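Local coordinates for protein uracil-dna glycosylase (Deinococcus radiodurans, PDB 4UQM) that belongs to the uracil-DNA glycosylase superfamily, with an alpha/beta fold built round a central four-stranded parallel beta-sheet flanked by helices, at residues Leu43-Phe46 against Leu47-Glu50. The protein carries 1 engineered substitution. Numbering follows the deposited sequence.
Sequences LTDF and LRQE
Glu50 CG sits over one face of the Phe46 ring, 3.7 Å from the ring centroid and displaced toward the CZ side, in a CH-pi contact. The Glu50 carboxylate plane is turned only 16° from the ring plane. With CG anti to the backbone N (chi1 166°), the Phe46 ring points out from the helix and leans toward the Glu50 end. Glu50 chi1 (-74°) sets CG over the ring, and a bend at chi2 turns the carboxylate. His155 meets the Phe46 ring edge-to-face.

The second flat group is the Arg48 guanidinium. Thr44 CG2 lies over one of its faces, 3.3 Å from Arg48 NE. At its edge, in plane, is a water. This water donates to Asp45 OD1 at 2.9 Å and weakly accepts from Arg48 NH1. Asp45 OD1 itself stands 4.0 Å from Arg48 NH1, well out of the guanidinium plane, so the direct attraction is between charges alone.

On the inner side, Leu43 CD1 meets Leu47 CD1 at 3.9 Å, and both residues touch Trp160 of helix 160-172. Four i to i+4 backbone bonds run through these two turns of helix 38-53, including Glu50 N to Phe46 O at 2.9 Å.

Glu50 OE1 forms a salt bridge with Arg148 and a hydrogen bond with His155. Both carboxylate oxygens of this buried residue have hydrogen-bond partners beyond the segments; the salt bridge probably favours the charged form, while CG packs on the ring.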
loop_
_atom_site.group_PDB
_atom_site.type_symbol
_atom_site.label_atom_id
_atom_site.label_comp_id
_atom_site.label_asym_id
_atom_site.label_seq_id
_atom_site.Cartn_x
_atom_site.Cartn_y
_atom_site.Cartn_z
ATOM N N LEU A 43 2.350 16.178 -12.090
ATOM C CA LEU A 43 1.399 15.146 -11.668
ATOM C C LEU A 43 0.151 15.790 -11.045
ATOM O O LEU A 43 -0.977 15.455 -11.407
ATOM C CB LEU A 43 2.052 14.247 -10.632
ATOM C CG LEU A 43 1.147 13.272 -9.845
ATOM C CD1 LEU A 43 0.536 12.242 -10.775
ATOM C CD2 LEU A 43 1.947 12.657 -8.722
ATOM N N THR A 44 0.361 16.756 -10.151
ATOM C CA THR A 44 -0.773 17.431 -9.491
ATOM C C THR A 44 -1.694 18.128 -10.507
ATOM O O THR A 44 -2.932 18.016 -10.462
ATOM C CB THR A 44 -0.247 18.391 -8.423
ATOM O OG1 THR A 44 0.416 17.635 -7.406
ATOM C CG2 THR A 44 -1.365 19.192 -7.799
ATOM N N ASP A 45 -1.085 18.787 -11.488
ATOM C CA ASP A 45 -1.879 19.510 -12.495
ATOM C C ASP A 45 -2.687 18.523 -13.322
ATOM O O ASP A 45 -3.842 18.778 -13.659
ATOM C CB ASP A 45 -0.998 20.337 -13.434
ATOM C CG ASP A 45 -0.489 21.603 -12.808
ATOM O OD1 ASP A 45 -1.006 22.070 -11.769
ATOM O OD2 ASP A 45 0.456 22.122 -13.386
ATOM N N PHE A 46 -2.079 17.387 -13.654
ATOM C CA PHE A 46 -2.813 16.360 -14.410
ATOM C C PHE A 46 -3.979 15.816 -13.594
ATOM O O PHE A 46 -5.070 15.636 -14.110
ATOM C CB PHE A 46 -1.828 15.238 -14.810
ATOM C CG PHE A 46 -2.492 13.947 -15.293
ATOM C CD1 PHE A 46 -3.140 13.897 -16.516
ATOM C CD2 PHE A 46 -2.547 12.851 -14.457
ATOM C CE1 PHE A 46 -3.759 12.662 -16.939
ATOM C CE2 PHE A 46 -3.152 11.629 -14.868
ATOM C CZ PHE A 46 -3.774 11.599 -16.091
ATOM N N LEU A 47 -3.744 15.539 -12.327
ATOM C CA LEU A 47 -4.799 15.000 -11.467
ATOM C C LEU A 47 -5.939 16.015 -11.272
ATOM O O LEU A 47 -7.070 15.627 -11.217
ATOM C CB LEU A 47 -4.239 14.576 -10.091
ATOM C CG LEU A 47 -3.295 13.387 -10.195
ATOM C CD1 LEU A 47 -2.782 13.096 -8.820
ATOM C CD2 LEU A 47 -3.953 12.159 -10.841
ATOM N N ARG A 48 -5.638 17.309 -11.181
ATOM C CA ARG A 48 -6.704 18.292 -11.124
ATOM C C ARG A 48 -7.596 18.281 -12.386
ATOM O O ARG A 48 -8.812 18.317 -12.311
ATOM C CB ARG A 48 -6.109 19.658 -10.859
ATOM C CG ARG A 48 -5.557 19.770 -9.448
ATOM C CD ARG A 48 -4.708 21.025 -9.296
ATOM N NE ARG A 48 -4.103 21.090 -7.973
ATOM C CZ ARG A 48 -3.276 22.049 -7.562
ATOM N NH1 ARG A 48 -2.935 23.063 -8.370
ATOM N NH2 ARG A 48 -2.757 21.975 -6.341
ATOM N N GLN A 49 -6.972 18.138 -13.543
ATOM C CA GLN A 49 -7.728 18.006 -14.795
ATOM C C GLN A 49 -8.548 16.738 -14.811
ATOM O O GLN A 49 -9.733 16.734 -15.219
ATOM C CB GLN A 49 -6.781 18.021 -16.007
ATOM C CG GLN A 49 -6.339 19.376 -16.488
ATOM C CD GLN A 49 -7.488 20.097 -17.211
ATOM O OE1 GLN A 49 -8.538 19.512 -17.475
ATOM N NE2 GLN A 49 -7.306 21.320 -17.475
ATOM N N GLU A 50 -7.927 15.657 -14.356
ATOM C CA GLU A 50 -8.643 14.387 -14.314
ATOM C C GLU A 50 -9.874 14.433 -13.392
ATOM O O GLU A 50 -10.957 13.938 -13.731
ATOM C CB GLU A 50 -7.724 13.238 -13.889
ATOM C CG GLU A 50 -6.748 12.811 -14.977
ATOM C CD GLU A 50 -7.390 11.820 -15.958
ATOM O OE1 GLU A 50 -7.861 10.782 -15.504
ATOM O OE2 GLU A 50 -7.497 12.110 -17.179
HETATM O O HOH W 1 -3.753 23.059 -11.637
#